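Local coordinates for protein peptidoglycan glycosyltransferase (PDB 4OVD) that is a penicillin-binding protein that joins a dimerisation domain to a transpeptidase-family domain, at residues Gly160-Gly165 with Leu282-Val287; Leu177-Asn182 with Asp385-Ala390. All coordinates share one frame; numbering follows the deposited sequence.

Contact 1: residues Gly160-Gly165 with Leu282-Val287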
loop_
_atom_site.group_PDB
_atom_site.type_symbol
_atom_site.label_atom_id
_atom_site.label_comp_id
_atom_site.label_asym_id
_atom_site.label_seq_id
_atom_site.Cartn_x
_atom_site.Cartn_y
_atom_site.Cartn_z
ATOM N N GLY A 160 10.931 -0.501 13.332
ATOM C CA GLY A 160 10.403 -1.669 12.652
ATOM C C GLY A 160 9.669 -2.632 13.547
ATOM O O GLY A 160 9.212 -3.694 13.067
ATOM N N VAL A 161 9.483 -2.262 14.816
ATOM C CA VAL A 161 8.823 -3.187 15.730
ATOM C C VAL A 161 7.337 -3.382 15.355
ATOM O O VAL A 161 6.715 -4.409 15.682
ATOM C CB VAL A 161 8.985 -2.766 17.192
ATOM C CG1 VAL A 161 8.037 -1.629 17.539
ATOM C CG2 VAL A 161 8.691 -3.946 18.091
ATOM N N GLN A 162 6.754 -2.390 14.695
ATOM C CA GLN A 162 5.407 -2.499 14.215
ATOM C C GLN A 162 5.293 -3.671 13.226
ATOM O O GLN A 162 4.300 -4.416 13.219
ATOM C CB GLN A 162 4.988 -1.195 13.568
ATOM C CG GLN A 162 3.487 -1.031 13.343
ATOM C CD GLN A 162 3.209 0.368 12.815
ATOM O OE1 GLN A 162 3.728 0.718 11.796
ATOM N NE2 GLN A 162 2.458 1.164 13.518
ATOM N N ILE A 163 6.306 -3.853 12.397
ATOM C CA ILE A 163 6.326 -4.945 11.411
ATOM C C ILE A 163 6.731 -6.194 12.151
ATOM O O ILE A 163 6.139 -7.240 11.997
ATOM C CB ILE A 163 7.367 -4.673 10.293
ATOM C CG1 ILE A 163 7.083 -3.372 9.536
ATOM C CG2 ILE A 163 7.468 -5.795 9.286
ATOM C CD1 ILE A 163 5.682 -3.222 9.010
ATOM N N LEU A 164 7.760 -6.101 12.969
ATOM C CA LEU A 164 8.221 -7.280 13.693
ATOM C C LEU A 164 7.177 -7.894 14.622
ATOM O O LEU A 164 7.031 -9.105 14.677
ATOM C CB LEU A 164 9.474 -6.962 14.518
ATOM C CG LEU A 164 10.660 -6.531 13.678
ATOM C CD1 LEU A 164 11.770 -5.886 14.544
ATOM C CD2 LEU A 164 11.160 -7.749 12.943
ATOM N N GLY A 165 6.474 -7.056 15.360
ATOM C CA GLY A 165 5.486 -7.519 16.340
ATOM C C GLY A 165 6.184 -7.784 17.646
ATOM O O GLY A 165 7.397 -7.660 17.741
ATOM N N LEU A 282 0.006 -1.326 16.966
ATOM C CA LEU A 282 0.589 -2.559 16.448
ATOM C C LEU A 282 0.097 -3.014 15.069
ATOM O O LEU A 282 0.629 -3.962 14.480
ATOM C CB LEU A 282 0.325 -3.695 17.438
ATOM C CG LEU A 282 0.898 -3.413 18.827
ATOM C CD1 LEU A 282 0.503 -4.534 19.761
ATOM C CD2 LEU A 282 2.399 -3.256 18.766
ATOM N N ASN A 283 -0.958 -2.397 14.593
ATOM C CA ASN A 283 -1.450 -2.704 13.280
ATOM C C ASN A 283 -0.700 -1.878 12.243
ATOM O O ASN A 283 -0.145 -0.848 12.571
ATOM C CB ASN A 283 -2.872 -2.209 13.165
ATOM C CG ASN A 283 -3.810 -2.940 14.080
ATOM O OD1 ASN A 283 -3.841 -4.179 14.103
ATOM N ND2 ASN A 283 -4.619 -2.180 14.809
ATOM N N LEU A 284 -0.688 -2.343 10.999
ATOM C CA LEU A 284 -0.217 -1.520 9.895
ATOM C C LEU A 284 -1.515 -1.066 9.278
ATOM O O LEU A 284 -2.299 -1.885 8.699
ATOM C CB LEU A 284 0.516 -2.279 8.795
ATOM C CG LEU A 284 1.980 -2.287 8.654
ATOM C CD1 LEU A 284 2.257 -2.981 7.322
ATOM C CD2 LEU A 284 2.426 -0.835 8.645
ATOM N N LYS A 285 -1.769 0.214 9.333
ATOM C CA LYS A 285 -3.014 0.736 8.775
ATOM C C LYS A 285 -3.203 0.382 7.309
ATOM O O LYS A 285 -4.316 0.121 6.893
ATOM C CB LYS A 285 -3.117 2.234 9.004
ATOM C CG LYS A 285 -3.309 2.584 10.474
ATOM C CD LYS A 285 -3.456 4.084 10.671
ATOM C CE LYS A 285 -3.944 4.346 12.099
ATOM N NZ LYS A 285 -3.865 5.789 12.373
ATOM N N LEU A 286 -2.130 0.400 6.521
ATOM C CA LEU A 286 -2.216 0.000 5.098
ATOM C C LEU A 286 -2.900 -1.290 4.792
ATOM O O LEU A 286 -3.310 -1.543 3.667
ATOM C CB LEU A 286 -0.805 -0.220 4.550
ATOM C CG LEU A 286 -0.034 1.061 4.447
ATOM C CD1 LEU A 286 1.412 0.778 4.233
ATOM C CD2 LEU A 286 -0.597 1.843 3.286
ATOM N N VAL A 287 -2.785 -2.190 5.719
ATOM C CA VAL A 287 -3.339 -3.551 5.662
ATOM C C VAL A 287 -4.666 -3.743 6.302
ATOM O O VAL A 287 -5.595 -4.437 5.790
ATOM C CB VAL A 287 -2.307 -4.469 6.407
ATOM C CG1 VAL A 287 -2.779 -5.868 6.493
ATOM C CG2 VAL A 287 -0.973 -4.439 5.655
HETATM O O HOH W 1 2.841 -5.279 15.253
#

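Contact 2: residues Leu177-Asn182 with Asp385-Ala390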
loop_
_atom_site.group_PDB
_atom_site.type_symbol
_atom_site.label_atom_id
_atom_site.label_comp_id
_atom_site.label_asym_id
_atom_site.label_seq_id
_atom_site.Cartn_x
_atom_site.Cartn_y
_atom_site.Cartn_z
ATOM N N LEU A 177 4.810 -9.900 12.480
ATOM C CA LEU A 177 5.414 -11.121 11.879
ATOM C C LEU A 177 5.695 -12.221 12.931
ATOM O O LEU A 177 5.560 -13.437 12.639
ATOM C CB LEU A 177 6.660 -10.767 11.082
ATOM C CG LEU A 177 6.466 -9.925 9.824
ATOM C CD1 LEU A 177 7.803 -9.725 9.166
ATOM C CD2 LEU A 177 5.556 -10.642 8.864
ATOM N N GLU A 178 5.943 -11.794 14.160
ATOM C CA GLU A 178 6.118 -12.744 15.266
ATOM C C GLU A 178 4.888 -13.624 15.372
ATOM O O GLU A 178 4.998 -14.825 15.612
ATOM C CB GLU A 178 6.383 -11.990 16.549
ATOM C CG GLU A 178 7.732 -11.328 16.600
ATOM C CD GLU A 178 8.928 -12.246 16.939
ATOM O OE1 GLU A 178 8.846 -13.477 16.807
ATOM O OE2 GLU A 178 9.979 -11.706 17.372
ATOM N N TYR A 179 3.712 -13.011 15.184
ATOM C CA TYR A 179 2.455 -13.718 15.206
ATOM C C TYR A 179 2.203 -14.444 13.891
ATOM O O TYR A 179 1.865 -15.628 13.852
ATOM C CB TYR A 179 1.234 -12.789 15.498
ATOM C CG TYR A 179 -0.101 -13.526 15.390
ATOM C CD1 TYR A 179 -0.531 -14.397 16.394
ATOM C CD2 TYR A 179 -0.869 -13.409 14.286
ATOM C CE1 TYR A 179 -1.726 -15.124 16.280
ATOM C CE2 TYR A 179 -2.051 -14.111 14.147
ATOM C CZ TYR A 179 -2.474 -14.965 15.151
ATOM O OH TYR A 179 -3.683 -15.610 14.997
ATOM N N TYR A 180 2.359 -13.737 12.803
ATOM C CA TYR A 180 2.031 -14.314 11.479
ATOM C C TYR A 180 2.824 -15.606 11.214
ATOM O O TYR A 180 2.259 -16.602 10.752
ATOM C CB TYR A 180 2.251 -13.303 10.347
ATOM C CG TYR A 180 1.622 -13.713 9.077
ATOM C CD1 TYR A 180 0.310 -13.436 8.869
ATOM C CD2 TYR A 180 2.306 -14.425 8.120
ATOM C CE1 TYR A 180 -0.349 -13.820 7.756
ATOM C CE2 TYR A 180 1.650 -14.852 6.982
ATOM C CZ TYR A 180 0.323 -14.513 6.817
ATOM O OH TYR A 180 -0.430 -14.842 5.768
ATOM N N TYR A 181 4.087 -15.600 11.559
ATOM C CA TYR A 181 4.944 -16.757 11.347
ATOM C C TYR A 181 5.321 -17.448 12.681
ATOM O O TYR A 181 6.414 -18.037 12.832
ATOM C CB TYR A 181 6.228 -16.338 10.610
ATOM C CG TYR A 181 5.998 -15.911 9.156
ATOM C CD1 TYR A 181 5.645 -16.858 8.198
ATOM C CD2 TYR A 181 6.127 -14.572 8.751
ATOM C CE1 TYR A 181 5.463 -16.497 6.869
ATOM C CE2 TYR A 181 5.965 -14.203 7.415
ATOM C CZ TYR A 181 5.600 -15.176 6.484
ATOM O OH TYR A 181 5.443 -14.885 5.146
ATOM N N ASN A 182 4.395 -17.438 13.633
ATOM C CA ASN A 182 4.742 -17.963 14.945
ATOM C C ASN A 182 5.016 -19.451 14.903
ATOM O O ASN A 182 5.922 -19.896 15.572
ATOM C CB ASN A 182 3.616 -17.709 15.938
ATOM C CG ASN A 182 3.984 -18.139 17.322
ATOM O OD1 ASN A 182 4.818 -17.518 17.956
ATOM N ND2 ASN A 182 3.315 -19.186 17.825
ATOM N N ASP A 385 1.900 -10.973 3.870
ATOM C CA ASP A 385 2.132 -11.790 5.040
ATOM C C ASP A 385 2.194 -10.925 6.294
ATOM O O ASP A 385 3.252 -10.764 6.905
ATOM C CB ASP A 385 3.375 -12.674 4.859
ATOM C CG ASP A 385 4.605 -11.874 4.483
ATOM O OD1 ASP A 385 4.475 -10.749 3.904
ATOM O OD2 ASP A 385 5.723 -12.395 4.692
ATOM N N PHE A 386 1.029 -10.443 6.701
ATOM C CA PHE A 386 0.912 -9.576 7.859
ATOM C C PHE A 386 -0.494 -9.743 8.403
ATOM O O PHE A 386 -1.453 -9.823 7.641
ATOM C CB PHE A 386 1.198 -8.117 7.484
ATOM C CG PHE A 386 1.535 -7.292 8.629
ATOM C CD1 PHE A 386 2.814 -7.360 9.161
ATOM C CD2 PHE A 386 0.591 -6.533 9.272
ATOM C CE1 PHE A 386 3.144 -6.678 10.316
ATOM C CE2 PHE A 386 0.932 -5.812 10.412
ATOM C CZ PHE A 386 2.206 -5.884 10.934
ATOM N N PRO A 387 -0.643 -9.748 9.724
ATOM C CA PRO A 387 -1.991 -10.036 10.252
ATOM C C PRO A 387 -3.044 -8.966 10.062
ATOM O O PRO A 387 -2.702 -7.843 9.912
ATOM C CB PRO A 387 -1.754 -10.234 11.746
ATOM C CG PRO A 387 -0.259 -10.197 11.932
ATOM C CD PRO A 387 0.377 -9.583 10.774
ATOM N N GLY A 388 -4.313 -9.348 10.033
ATOM C CA GLY A 388 -5.406 -8.379 10.008
ATOM C C GLY A 388 -5.732 -7.735 8.698
ATOM O O GLY A 388 -6.338 -6.686 8.678
ATOM N N GLU A 389 -5.408 -8.394 7.589
ATOM C CA GLU A 389 -5.621 -7.775 6.287
ATOM C C GLU A 389 -7.109 -7.609 6.035
ATOM O O GLU A 389 -7.830 -8.577 6.118
ATOM C CB GLU A 389 -4.979 -8.595 5.137
ATOM C CG GLU A 389 -5.161 -7.828 3.828
ATOM C CD GLU A 389 -4.447 -8.352 2.589
ATOM O OE1 GLU A 389 -4.035 -9.550 2.532
ATOM O OE2 GLU A 389 -4.287 -7.514 1.661
ATOM N N ALA A 390 -7.582 -6.402 5.745
ATOM C CA ALA A 390 -8.992 -6.233 5.447
ATOM C C ALA A 390 -9.319 -6.588 3.993
ATOM O O ALA A 390 -8.551 -6.352 3.110
ATOM C CB ALA A 390 -9.422 -4.804 5.752
#

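Contact 1: residues Gly160-Gly165 with Leu282-Val287
I163 and L284 meet where a one-turn helix of the dimerisation domain, 161-164, packs against the loop leading into helix 285-288 of the transpeptidase domain. This is the tight part of the contact. CD1 of I163 approaches CD1 of L284 to 3.8 Å, two branched chains crossing at a slant, and L284 turns its CD2 to the amide of Q162, 3.7 Å from OE1. Q162 reaches this far because its CG lies anti to the backbone N (chi1 -165°) and the chain runs on extended. A glutamine suits the place: its aliphatic stem packs beside the loop, while its NE2 bonds to the backbone oxygens of S281 and S265, tying the helix to strand 260-266 as well. The carbonyl of N283 lies close by, but at too poor an angle for a hydrogen bond.

The looser side is around the partly exposed L282 and N283, whose CB atoms point away from the helix. There the backbones are bridged by a water, which donates to Q162 O at 2.6 Å and to L282 O at 2.7 Å.

Contact 2: residues Leu177-Asn182 with Asp385-Ala390
Y181 and D385 make the one direct hydrogen bond of this contact: Y181 OH donates to D385 OD2 at 2.5 Å, a length probably underestimated, since D385 CB is also unusually near. The hydroxyl meets the oxygen on its anti side, 17° out of the carboxylate plane, and the tyrosine ring stands 77° from that plane. Beside it, Y180, whose CG lies anti to the backbone N (chi1 -165°), lays one ring face over the backbone of 385-386, with D385 C 3.8 Å above the ring centre and F386 N nearer the rim. A tyrosine suits this spot, its broad ring covering a peptide unit.

Here helix 176-180 of the dimerisation domain and the residue after it, Y181, rest on an irregular loop of the transpeptidase domain that runs between helices 366-375 and 404-408. P387 continues the apolar surface, its CG at the edge of the Y179 ring, 4.0 Å from CD2. L177 brings its CD2 to 4.3 Å from CD1 of F386, beside D385 O, a buried carbonyl with no polar partner in the model.

Farther out, OD1 of D385 accepts from F439 N and OD2 from M440 N at the start of strand 440-443. Amides on both oxygens probably hold the rotation of the group, and sharing OD2 with the phenol may favour its charged form. The Y181 ring is positioned in turn by Y180, whose CD2 sits 3.6 Å above its centre.

Overall arrangement
From the N terminus, the chain passes through 160-165 and soon afterwards 177-182, two short helical segments that follow one another and are joined by backbone bonds of I163 with L177 and of L164 with E178 (L164 O to E178 N 2.9 Å). Contact 1 closes its loop when the chain returns at 282-287, and contact 2 closes a longer one at 385-390. The segments alternate, so the two loops cross. Both contacts fasten the dimerisation domain to the transpeptidase domain, with centres about 9 Å apart. On the transpeptidase side they are also linked, V287 O probably accepting from A390 N, and Q162 O of contact 1 packs against F386 CZ of contact 2.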